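PDB 3C5M: oligogalacturonate lyase from Vibrio parahaemolyticus RIMD 2210633, which probably cleaves, by beta-elimination, short oligogalacturonides derived from pectin, with a manganese ion bound on its seven-bladed beta-propeller. Local coordinates for residues D343-D346 against Q350-H353; D370-G373 against I377-A380. One frame throughout, in Å; residues are numbered along the deposited sequence.

Contact 1 of 2, residues D343-D346 against Q350-H353; sequences DVLD and QITH. With MN (manganese (II) ion), chain D.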
loop_
_atom_site.group_PDB
_atom_site.type_symbol
_atom_site.label_atom_id
_atom_site.label_comp_id
_atom_site.label_asym_id
_atom_site.label_seq_id
_atom_site.Cartn_x
_atom_site.Cartn_y
_atom_site.Cartn_z
ATOM N N ASP A 343 -3.264 -2.905 17.519
ATOM C CA ASP A 343 -4.622 -2.601 17.964
ATOM C C ASP A 343 -5.440 -1.906 16.891
ATOM O O ASP A 343 -4.900 -1.330 15.955
ATOM C CB ASP A 343 -4.573 -1.712 19.206
ATOM C CG ASP A 343 -3.995 -2.422 20.412
ATOM O OD1 ASP A 343 -3.751 -1.737 21.426
ATOM O OD2 ASP A 343 -3.797 -3.657 20.346
ATOM N N VAL A 344 -6.755 -1.968 17.036
ATOM C CA VAL A 344 -7.638 -1.324 16.087
ATOM C C VAL A 344 -8.193 -0.058 16.712
ATOM O O VAL A 344 -8.959 -0.113 17.668
ATOM C CB VAL A 344 -8.801 -2.244 15.690
ATOM C CG1 VAL A 344 -8.271 -3.432 14.906
ATOM C CG2 VAL A 344 -9.519 -2.728 16.933
ATOM N N LEU A 345 -7.791 1.086 16.180
ATOM C CA LEU A 345 -8.257 2.363 16.686
ATOM C C LEU A 345 -9.549 2.797 15.998
ATOM O O LEU A 345 -9.579 2.990 14.783
ATOM C CB LEU A 345 -7.185 3.428 16.471
ATOM C CG LEU A 345 -6.180 3.660 17.596
ATOM C CD1 LEU A 345 -6.873 4.386 18.730
ATOM C CD2 LEU A 345 -5.588 2.336 18.066
ATOM N N ASP A 346 -10.610 2.956 16.783
ATOM C CA ASP A 346 -11.905 3.377 16.260
ATOM C C ASP A 346 -12.300 2.592 15.034
ATOM O O ASP A 346 -12.691 3.177 14.019
ATOM C CB ASP A 346 -11.884 4.852 15.893
ATOM C CG ASP A 346 -11.439 5.718 17.033
ATOM O OD1 ASP A 346 -10.266 5.584 17.459
ATOM O OD2 ASP A 346 -12.265 6.533 17.504
ATOM N N GLN A 350 -5.911 -0.400 10.045
ATOM C CA GLN A 350 -4.680 -0.102 9.327
ATOM C C GLN A 350 -3.776 0.994 9.893
ATOM O O GLN A 350 -2.565 0.926 9.713
ATOM C CB GLN A 350 -4.983 0.216 7.849
ATOM C CG GLN A 350 -5.534 -0.947 7.001
ATOM C CD GLN A 350 -4.549 -2.112 6.803
ATOM O OE1 GLN A 350 -3.405 -1.926 6.380
ATOM N NE2 GLN A 350 -5.011 -3.325 7.098
ATOM N N ILE A 351 -4.324 2.002 10.568
ATOM C CA ILE A 351 -3.464 3.082 11.093
ATOM C C ILE A 351 -2.296 2.570 11.894
ATOM O O ILE A 351 -1.210 3.151 11.893
ATOM C CB ILE A 351 -4.211 4.036 12.024
ATOM C CG1 ILE A 351 -5.427 3.328 12.604
ATOM C CG2 ILE A 351 -4.565 5.317 11.296
ATOM C CD1 ILE A 351 -6.330 4.269 13.340
ATOM N N THR A 352 -2.540 1.456 12.565
ATOM C CA THR A 352 -1.561 0.851 13.437
ATOM C C THR A 352 -0.501 0.029 12.691
ATOM O O THR A 352 0.525 -0.326 13.261
ATOM C CB THR A 352 -2.314 0.021 14.512
ATOM O OG1 THR A 352 -1.377 -0.604 15.380
ATOM C CG2 THR A 352 -3.206 -1.036 13.855
ATOM N N HIS A 353 -0.731 -0.247 11.411
ATOM C CA HIS A 353 0.239 -1.011 10.626
ATOM C C HIS A 353 1.488 -0.196 10.271
ATOM O O HIS A 353 1.402 0.966 9.858
ATOM C CB HIS A 353 -0.402 -1.526 9.328
ATOM C CG HIS A 353 -1.440 -2.588 9.536
ATOM N ND1 HIS A 353 -1.941 -3.350 8.500
ATOM C CD2 HIS A 353 -2.072 -3.012 10.653
ATOM C CE1 HIS A 353 -2.836 -4.199 8.973
ATOM N NE2 HIS A 353 -2.935 -4.014 10.276
HETATM MN MN MN D . -1.545 -3.261 6.324
HETATM O O HOH W 1 -2.870 -5.079 6.111
#
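The manganese ion is gripped from one turn of chain by Q350 OE1 at 2.3 Å and H353 ND1 at 2.2 Å, and water 1 adds a third ligand at 2.3 Å from the metal. H287 and H355 complete the site. Q350 and H353 are the first and last residues of a type I beta turn, closed by H353 N donating to Q350 O at 2.8 Å, which brings both side chains to the metal. Q350 leaves the backbone with its chain bent at CG (chi2 -65°), which turns the amide oxygen back to the ion beside the histidine. The Q350 CA lies 4.0 Å above one face of the H353 imidazole, over its centre, while water 1 sits at the ring's edge, in its plane. Segment 343-346, an irregular strip of the same loop, meets the turn on the side away from the metal. There the contact is apolar: I351 sends CD1 to within 3.4 Å of L345 CB, alongside the start of the leucine side chain. T352 turns its methyl to the D343 carbonyl, although the modelled separation is too short to be trusted. The other branch of T352, OG1, lies opposite the backbone N across the CA-CB bond (chi1 179°) and hydrogen-bonds to S341 O. W342 meets the H353 ring edge-to-face, and D348 OD1 accepts a hydrogen bond from Q350 N. An amide oxygen and neutral imidazoles would leave the site with most of the ion's positive charge uncompensated, consistent with binding an acidic sugar substrate.

Contact 2 of 2, residues D370-G373 against I377-A380; sequences DFEG and IYIA
The chain makes a type I beta turn at 370-373, with G373 N donating to D370 O at 2.9 Å, and then runs into the strand that holds 377-380. G373 closes the turn at a positive phi, with backbone angles open to glycine because it lacks a CB that would press on the preceding carbonyl oxygen. The strand is an inner one of its antiparallel sheet, bonded to 364-369 and 22-25, and from it Y378 points toward the turn. Its hydroxyl touches both F371 and E372. Y378 OH donates to E372 OE2 at 2.9 Å, meeting the carboxylate on its anti side, 18° out of the plane; that oxygen lies at the edge of the phenol ring. F371 is swung over to the tyrosine by a chi1 of 82°, with CG between the backbone N and the carbonyl carbon, and its CE2 comes 3.4 Å from Y378 CZ. The two rings meet obliquely, their centroids 5.3 Å apart and planes at 31°. E372 CG in turn lies over the rim of one face of F371. R25, on strand 22-25, adds a long, weak ion pair to E372 OE2. The buried tyrosine thereby spends its hydroxyl hydrogen on a carboxylate acceptor in the turn, and the phenol's hydrogen bond, with to a lesser degree the weak pairing with R25, would probably favour the ionised carboxylate.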
loop_
_atom_site.group_PDB
_atom_site.type_symbol
_atom_site.label_atom_id
_atom_site.label_comp_id
_atom_site.label_asym_id
_atom_site.label_seq_id
_atom_site.Cartn_x
_atom_site.Cartn_y
_atom_site.Cartn_z
ATOM N N ASP A 370 2.783 3.028 17.100
ATOM C CA ASP A 370 2.156 3.716 18.221
ATOM C C ASP A 370 2.795 3.315 19.541
ATOM O O ASP A 370 2.168 3.408 20.591
ATOM C CB ASP A 370 0.657 3.416 18.275
ATOM C CG ASP A 370 0.352 1.945 18.519
ATOM O OD1 ASP A 370 -0.855 1.614 18.698
ATOM O OD2 ASP A 370 1.301 1.127 18.529
ATOM N N PHE A 371 4.052 2.895 19.496
ATOM C CA PHE A 371 4.707 2.458 20.715
ATOM C C PHE A 371 4.891 3.578 21.726
ATOM O O PHE A 371 4.919 3.321 22.932
ATOM C CB PHE A 371 6.031 1.782 20.378
ATOM C CG PHE A 371 7.154 2.722 20.150
ATOM C CD1 PHE A 371 7.964 3.109 21.204
ATOM C CD2 PHE A 371 7.427 3.200 18.883
ATOM C CE1 PHE A 371 9.049 3.965 21.001
ATOM C CE2 PHE A 371 8.507 4.060 18.661
ATOM C CZ PHE A 371 9.319 4.442 19.727
ATOM N N GLU A 372 4.990 4.819 21.246
ATOM C CA GLU A 372 5.140 5.947 22.152
ATOM C C GLU A 372 3.770 6.399 22.633
ATOM O O GLU A 372 3.622 7.489 23.184
ATOM C CB GLU A 372 5.851 7.116 21.480
ATOM C CG GLU A 372 7.274 6.852 21.074
ATOM C CD GLU A 372 8.078 8.137 20.957
ATOM O OE1 GLU A 372 8.235 8.834 21.989
ATOM O OE2 GLU A 372 8.549 8.458 19.839
ATOM N N GLY A 373 2.761 5.565 22.415
ATOM C CA GLY A 373 1.431 5.918 22.878
ATOM C C GLY A 373 0.369 6.136 21.820
ATOM O O GLY A 373 -0.756 5.649 21.934
ATOM N N ILE A 377 4.710 8.726 12.844
ATOM C CA ILE A 377 5.548 8.367 11.707
ATOM C C ILE A 377 7.039 8.440 12.006
ATOM O O ILE A 377 7.527 9.443 12.529
ATOM C CB ILE A 377 5.228 9.292 10.504
ATOM C CG1 ILE A 377 3.726 9.280 10.231
ATOM C CG2 ILE A 377 5.934 8.815 9.257
ATOM C CD1 ILE A 377 3.311 10.253 9.171
ATOM N N TYR A 378 7.761 7.376 11.661
ATOM C CA TYR A 378 9.207 7.311 11.889
ATOM C C TYR A 378 9.931 6.975 10.604
ATOM O O TYR A 378 9.335 6.473 9.660
ATOM C CB TYR A 378 9.550 6.216 12.908
ATOM C CG TYR A 378 8.878 6.353 14.256
ATOM C CD1 TYR A 378 7.559 5.955 14.443
ATOM C CD2 TYR A 378 9.556 6.913 15.335
ATOM C CE1 TYR A 378 6.925 6.116 15.671
ATOM C CE2 TYR A 378 8.932 7.077 16.572
ATOM C CZ TYR A 378 7.613 6.680 16.731
ATOM O OH TYR A 378 6.975 6.864 17.943
ATOM N N ILE A 379 11.220 7.265 10.570
ATOM C CA ILE A 379 12.046 6.927 9.428
ATOM C C ILE A 379 13.303 6.321 10.030
ATOM O O ILE A 379 14.064 7.003 10.715
ATOM C CB ILE A 379 12.441 8.158 8.587
ATOM C CG1 ILE A 379 11.272 8.597 7.713
ATOM C CG2 ILE A 379 13.630 7.824 7.702
ATOM C CD1 ILE A 379 11.481 9.907 7.042
ATOM N N ALA A 380 13.512 5.034 9.791
ATOM C CA ALA A 380 14.683 4.358 10.319
ATOM C C ALA A 380 15.810 4.399 9.294
ATOM O O ALA A 380 15.609 4.066 8.128
ATOM C CB ALA A 380 14.342 2.913 10.660
#

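Contacts 1 and 2 follow one another along the chain, with centres 13 Å apart, and touch through T352 OG1 and D370 OD1, 4.0 Å apart, as packing. S341 joins them more firmly: its carbonyl accepts from T352 while its amide donates to D370 OD2. Through S341, the turn of contact 2 is thus tied to the loop that carries two manganese ligands in contact 1. Contact 2 itself stands back from the metal, the Y378 side chain being about 11 Å from that of the ligand H355. Its strand pairs with 22-25 from near the N-terminus, so it belongs to the sheet where the two chain ends close the propeller.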